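Local coordinates for protein thiamine pyrophosphokinase (Candida albicans, PDB 2G9Z) that catalyses the transfer of a pyrophosphate group to thiamine, using magnesium ions, to make the cofactor thiamine pyrophosphate, at residues A[120-125]-A[175-180]; A[166-171]-A[201-206]. All coordinates share one frame; numbering follows the deposited sequence.

Interaction 1 of 2, residues A[120-125]-A[175-180]; sequences PDYIVG and NWFESI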
loop_
_atom_site.group_PDB
_atom_site.type_symbol
_atom_site.label_atom_id
_atom_site.label_comp_id
_atom_site.label_asym_id
_atom_site.label_seq_id
_atom_site.Cartn_x
_atom_site.Cartn_y
_atom_site.Cartn_z
ATOM N N PRO A 120 14.671 -13.541 -19.175
ATOM C CA PRO A 120 14.996 -12.201 -18.687
ATOM C C PRO A 120 16.461 -11.846 -18.929
ATOM O O PRO A 120 17.342 -12.707 -18.867
ATOM C CB PRO A 120 14.650 -12.293 -17.205
ATOM C CG PRO A 120 15.024 -13.703 -16.876
ATOM C CD PRO A 120 14.476 -14.481 -18.057
ATOM N N ASP A 121 16.711 -10.575 -19.215
ATOM C CA ASP A 121 18.067 -10.102 -19.453
ATOM C C ASP A 121 18.912 -10.214 -18.191
ATOM O O ASP A 121 20.064 -10.647 -18.242
ATOM C CB ASP A 121 18.031 -8.655 -19.932
ATOM C CG ASP A 121 17.428 -8.520 -21.312
ATOM O OD1 ASP A 121 18.184 -8.637 -22.298
ATOM O OD2 ASP A 121 16.197 -8.318 -21.411
ATOM N N TYR A 122 18.334 -9.828 -17.056
ATOM C CA TYR A 122 19.037 -9.875 -15.778
ATOM C C TYR A 122 18.155 -10.438 -14.668
ATOM O O TYR A 122 16.939 -10.251 -14.670
ATOM C CB TYR A 122 19.467 -8.466 -15.343
ATOM C CG TYR A 122 20.406 -7.727 -16.268
ATOM C CD1 TYR A 122 21.792 -7.803 -16.100
ATOM C CD2 TYR A 122 19.911 -6.908 -17.280
ATOM C CE1 TYR A 122 22.658 -7.074 -16.914
ATOM C CE2 TYR A 122 20.766 -6.178 -18.106
ATOM C CZ TYR A 122 22.137 -6.266 -17.914
ATOM O OH TYR A 122 22.975 -5.536 -18.720
ATOM N N ILE A 123 18.785 -11.123 -13.722
ATOM C CA ILE A 123 18.102 -11.659 -12.548
ATOM C C ILE A 123 19.009 -11.200 -11.415
ATOM O O ILE A 123 20.163 -11.622 -11.345
ATOM C CB ILE A 123 18.039 -13.195 -12.551
ATOM C CG1 ILE A 123 17.139 -13.681 -13.690
ATOM C CG2 ILE A 123 17.515 -13.685 -11.207
ATOM C CD1 ILE A 123 17.035 -15.194 -13.783
ATOM N N VAL A 124 18.509 -10.321 -10.548
ATOM C CA VAL A 124 19.334 -9.804 -9.463
ATOM C C VAL A 124 18.706 -9.818 -8.071
ATOM O O VAL A 124 17.488 -9.912 -7.927
ATOM C CB VAL A 124 19.832 -8.357 -9.794
ATOM C CG1 VAL A 124 19.390 -7.953 -11.199
ATOM C CG2 VAL A 124 19.349 -7.360 -8.762
ATOM N N GLY A 125 19.559 -9.728 -7.054
ATOM C CA GLY A 125 19.092 -9.717 -5.676
ATOM C C GLY A 125 19.947 -10.597 -4.788
ATOM O O GLY A 125 21.001 -11.073 -5.216
ATOM N N ASN A 175 29.286 -8.103 -20.405
ATOM C CA ASN A 175 29.516 -8.733 -19.105
ATOM C C ASN A 175 30.038 -7.747 -18.062
ATOM O O ASN A 175 30.804 -8.112 -17.171
ATOM C CB ASN A 175 30.502 -9.896 -19.250
ATOM C CG ASN A 175 31.920 -9.426 -19.504
ATOM O OD1 ASN A 175 32.178 -8.678 -20.446
ATOM N ND2 ASN A 175 32.848 -9.866 -18.661
ATOM N N TRP A 176 29.611 -6.497 -18.179
ATOM C CA TRP A 176 30.022 -5.445 -17.259
ATOM C C TRP A 176 29.747 -5.798 -15.798
ATOM O O TRP A 176 30.444 -5.331 -14.896
ATOM C CB TRP A 176 29.271 -4.157 -17.589
ATOM C CG TRP A 176 27.787 -4.307 -17.411
ATOM C CD1 TRP A 176 26.885 -4.732 -18.347
ATOM C CD2 TRP A 176 27.045 -4.106 -16.200
ATOM N NE1 TRP A 176 25.628 -4.809 -17.792
ATOM C CE2 TRP A 176 25.698 -4.431 -16.476
ATOM C CE3 TRP A 176 27.390 -3.685 -14.907
ATOM C CZ2 TRP A 176 24.691 -4.349 -15.503
ATOM C CZ3 TRP A 176 26.388 -3.603 -13.939
ATOM C CH2 TRP A 176 25.057 -3.934 -14.245
ATOM N N PHE A 177 28.722 -6.620 -15.579
ATOM C CA PHE A 177 28.292 -7.021 -14.239
ATOM C C PHE A 177 29.138 -8.082 -13.559
ATOM O O PHE A 177 29.069 -8.246 -12.339
ATOM C CB PHE A 177 26.866 -7.545 -14.294
ATOM C CG PHE A 177 26.724 -8.799 -15.101
ATOM C CD1 PHE A 177 26.687 -8.747 -16.489
ATOM C CD2 PHE A 177 26.651 -10.039 -14.472
ATOM C CE1 PHE A 177 26.579 -9.912 -17.243
ATOM C CE2 PHE A 177 26.543 -11.208 -15.217
ATOM C CZ PHE A 177 26.507 -11.143 -16.607
ATOM N N GLU A 178 29.913 -8.825 -14.337
ATOM C CA GLU A 178 30.728 -9.877 -13.752
ATOM C C GLU A 178 31.899 -9.293 -12.977
ATOM O O GLU A 178 32.400 -8.216 -13.297
ATOM C CB GLU A 178 31.219 -10.836 -14.843
ATOM C CG GLU A 178 30.094 -11.349 -15.738
ATOM C CD GLU A 178 30.479 -12.584 -16.530
ATOM O OE1 GLU A 178 31.569 -12.585 -17.141
ATOM O OE2 GLU A 178 29.684 -13.550 -16.547
ATOM N N SER A 179 32.309 -10.002 -11.933
ATOM C CA SER A 179 33.422 -9.577 -11.099
ATOM C C SER A 179 33.162 -8.344 -10.239
ATOM O O SER A 179 34.101 -7.763 -9.697
ATOM C CB SER A 179 34.671 -9.352 -11.958
ATOM O OG SER A 179 35.219 -10.592 -12.371
ATOM N N ILE A 180 31.900 -7.935 -10.115
ATOM C CA ILE A 180 31.584 -6.787 -9.270
ATOM C C ILE A 180 31.529 -7.327 -7.851
ATOM O O ILE A 180 31.417 -8.537 -7.654
ATOM C CB ILE A 180 30.217 -6.159 -9.606
ATOM C CG1 ILE A 180 29.088 -7.124 -9.239
ATOM C CG2 ILE A 180 30.162 -5.801 -11.077
ATOM C CD1 ILE A 180 27.717 -6.479 -9.248
#
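The indole N-H of Trp176 reaches the phenol oxygen of Tyr122: NE1 lies 2.9 Å from OH in a nearly straight bond. The oxygen sits in the plane of the indole, where the N-H is directed, so the bond fixes how the tryptophan edge meets the tyrosine. Beside it the two rings touch along their rims, Tyr122 CE1 standing 3.7 Å from Trp176 CZ2, with the phenol turned 56° against the five-membered ring so that neither covers the other's face. Tyr122 carries its CG anti to the carbonyl carbon (chi1 -61°), which sends the ring from the strand to the loop. In Trp176, CG is wedged between backbone N and carbonyl carbon (chi1 63°), swinging the indole back toward strand 122-125 from a type I turn. Phe177 follows within that turn; its CB lies over the centre of the Trp176 indole, while Phe177 CD1 comes to 4.4 Å from Tyr122 CE1. Tryptophan suits its place by offering both a donor and a broad apolar edge. Because Trp176 donates its N-H, Tyr122 OH is the acceptor there; it also hydrogen-bonds His166 ND1, so this buried hydroxyl has two polar partners that set its orientation.

Interaction 2 of 2, residues A[166-171]-A[201-206]; sequences HYQLNH and VDIDIT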
loop_
_atom_site.group_PDB
_atom_site.type_symbol
_atom_site.label_atom_id
_atom_site.label_comp_id
_atom_site.label_asym_id
_atom_site.label_seq_id
_atom_site.Cartn_x
_atom_site.Cartn_y
_atom_site.Cartn_z
ATOM N N HIS A 166 23.069 -0.739 -16.548
ATOM C CA HIS A 166 22.981 -1.355 -17.869
ATOM C C HIS A 166 23.035 -0.316 -18.986
ATOM O O HIS A 166 23.781 -0.470 -19.945
ATOM C CB HIS A 166 21.681 -2.147 -18.019
ATOM C CG HIS A 166 21.357 -2.502 -19.438
ATOM N ND1 HIS A 166 21.864 -3.620 -20.063
ATOM C CD2 HIS A 166 20.607 -1.860 -20.367
ATOM C CE1 HIS A 166 21.439 -3.654 -21.314
ATOM N NE2 HIS A 166 20.676 -2.597 -21.524
ATOM N N TYR A 167 22.228 0.733 -18.861
ATOM C CA TYR A 167 22.178 1.782 -19.875
ATOM C C TYR A 167 23.423 2.655 -19.897
ATOM O O TYR A 167 23.574 3.519 -20.761
ATOM C CB TYR A 167 20.923 2.633 -19.683
ATOM C CG TYR A 167 19.682 1.940 -20.200
ATOM C CD1 TYR A 167 19.451 1.825 -21.572
ATOM C CD2 TYR A 167 18.777 1.337 -19.327
ATOM C CE1 TYR A 167 18.356 1.124 -22.064
ATOM C CE2 TYR A 167 17.672 0.627 -19.811
ATOM C CZ TYR A 167 17.472 0.524 -21.182
ATOM O OH TYR A 167 16.412 -0.197 -21.679
ATOM N N GLN A 168 24.321 2.420 -18.952
ATOM C CA GLN A 168 25.555 3.185 -18.901
ATOM C C GLN A 168 26.730 2.365 -19.415
ATOM O O GLN A 168 27.547 2.854 -20.197
ATOM C CB GLN A 168 25.856 3.636 -17.470
ATOM C CG GLN A 168 24.899 4.671 -16.910
ATOM C CD GLN A 168 24.821 5.916 -17.769
ATOM O OE1 GLN A 168 25.845 6.496 -18.137
ATOM N NE2 GLN A 168 23.602 6.339 -18.086
ATOM N N LEU A 169 26.790 1.107 -18.991
ATOM C CA LEU A 169 27.899 0.227 -19.342
ATOM C C LEU A 169 27.670 -0.918 -20.328
ATOM O O LEU A 169 28.593 -1.306 -21.043
ATOM C CB LEU A 169 28.487 -0.358 -18.055
ATOM C CG LEU A 169 29.365 0.519 -17.155
ATOM C CD1 LEU A 169 28.873 1.951 -17.131
ATOM C CD2 LEU A 169 29.376 -0.075 -15.757
ATOM N N ASN A 170 26.462 -1.464 -20.382
ATOM C CA ASN A 170 26.231 -2.601 -21.264
ATOM C C ASN A 170 26.622 -2.442 -22.730
ATOM O O ASN A 170 27.240 -3.340 -23.299
ATOM C CB ASN A 170 24.781 -3.070 -21.183
ATOM C CG ASN A 170 24.562 -4.367 -21.930
ATOM O OD1 ASN A 170 24.132 -4.371 -23.084
ATOM N ND2 ASN A 170 24.884 -5.481 -21.281
ATOM N N HIS A 171 26.268 -1.320 -23.348
ATOM C CA HIS A 171 26.606 -1.123 -24.753
ATOM C C HIS A 171 28.118 -1.210 -24.952
ATOM O O HIS A 171 28.596 -1.430 -26.064
ATOM C CB HIS A 171 26.073 0.225 -25.253
ATOM C CG HIS A 171 26.808 1.410 -24.712
ATOM N ND1 HIS A 171 27.051 1.588 -23.368
ATOM C CD2 HIS A 171 27.329 2.494 -25.334
ATOM C CE1 HIS A 171 27.689 2.729 -23.185
ATOM N NE2 HIS A 171 27.870 3.299 -24.362
ATOM N N VAL A 201 23.877 11.435 -18.100
ATOM C CA VAL A 201 22.716 12.010 -17.432
ATOM C C VAL A 201 21.487 12.251 -18.314
ATOM O O VAL A 201 20.388 12.457 -17.797
ATOM C CB VAL A 201 23.101 13.343 -16.737
ATOM C CG1 VAL A 201 23.530 14.369 -17.776
ATOM C CG2 VAL A 201 21.936 13.865 -15.909
ATOM N N ASP A 202 21.652 12.213 -19.633
ATOM C CA ASP A 202 20.516 12.460 -20.517
ATOM C C ASP A 202 19.995 11.256 -21.298
ATOM O O ASP A 202 20.320 11.070 -22.472
ATOM C CB ASP A 202 20.847 13.596 -21.492
ATOM C CG ASP A 202 21.971 13.243 -22.441
ATOM O OD1 ASP A 202 23.075 12.906 -21.963
ATOM O OD2 ASP A 202 21.749 13.307 -23.669
ATOM N N ILE A 203 19.177 10.441 -20.640
ATOM C CA ILE A 203 18.583 9.276 -21.280
ATOM C C ILE A 203 17.207 9.002 -20.676
ATOM O O ILE A 203 17.072 8.791 -19.471
ATOM C CB ILE A 203 19.480 8.023 -21.138
ATOM C CG1 ILE A 203 18.815 6.835 -21.842
ATOM C CG2 ILE A 203 19.741 7.724 -19.669
ATOM C CD1 ILE A 203 19.656 5.580 -21.861
ATOM N N ASP A 204 16.187 9.028 -21.527
ATOM C CA ASP A 204 14.814 8.799 -21.097
ATOM C C ASP A 204 14.507 7.317 -20.963
ATOM O O ASP A 204 14.562 6.568 -21.936
ATOM C CB ASP A 204 13.844 9.437 -22.089
ATOM C CG ASP A 204 14.039 10.932 -22.207
ATOM O OD1 ASP A 204 13.895 11.632 -21.182
ATOM O OD2 ASP A 204 14.338 11.408 -23.322
ATOM N N ILE A 205 14.175 6.907 -19.746
ATOM C CA ILE A 205 13.865 5.516 -19.460
ATOM C C ILE A 205 12.480 5.389 -18.834
ATOM O O ILE A 205 12.097 6.188 -17.981
ATOM C CB ILE A 205 14.892 4.914 -18.466
ATOM C CG1 ILE A 205 16.317 5.127 -18.982
ATOM C CG2 ILE A 205 14.613 3.433 -18.258
ATOM C CD1 ILE A 205 16.601 4.455 -20.294
ATOM N N THR A 206 11.736 4.385 -19.276
ATOM C CA THR A 206 10.414 4.104 -18.738
ATOM C C THR A 206 10.495 2.695 -18.164
ATOM O O THR A 206 10.767 1.735 -18.888
ATOM C CB THR A 206 9.321 4.143 -19.832
ATOM O OG1 THR A 206 9.195 5.479 -20.338
ATOM C CG2 THR A 206 7.982 3.698 -19.260
#
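Ile205 sets its CD1 methyl squarely on the ring of Tyr167, 3.8 Å from the centroid and only 5° off the normal, a well-centred CH-pi contact. His166, the preceding residue in the helix, brings the CD2 edge of its imidazole over the opposite face of the same ring, so the phenol is held between a methyl and an imidazole edge. Ile203 adds a second methyl, its CD1 3.8 Å from Tyr167 CD1 and also close to Tyr167 CB. An extended side chain, with CG1 anti to the backbone N (chi1 -179°), carries that methyl across to the root of the tyrosine, nearly at a right angle to it. Two branched apolar residues alternating along 203-205 thus suit a broad ring, whose hydroxyl is hydrogen-bonded to Glu85. Toward Val201 the fit slackens: Gln168 NE2 comes no nearer than 4.4 Å to Ile203 CG2, and Gln168 OE1 accepts a hydrogen bond from Val200 N. Here the chain is exposed, and Val201 points away from the helix. Ile205 opens the strand 205-210, which runs between the parallel strands 64-68 and 237-242; the end of helix 155-170 packs over this sheet, Tyr167 also touching Val65 and Ile86, while Gln168 meets helix 185-195.

Overall arrangement
Interactions 1 and 2, their centres about 15 Å apart, are joined through the last turns of helix 155-170, which give interaction 2 its Tyr167 and carry His166 and Asn170 up to Tyr122 and Trp176. The bridge between them is the hydrogen bond of Tyr122 OH with His166 ND1, at 2.6 Å, and Trp176 CB packs against Leu169 CB at 3.9 Å. The helix is thereby fastened to two strands of one sheet, 122-125 and 205-210, with 86-90 and 64-68 lying between them. One magnesium and ligand site lies at the N-terminal end of helix 155-170: the strand of interaction 1 leads to Asp126 and Asp128, and the helix shared by both contacts begins at Asp155.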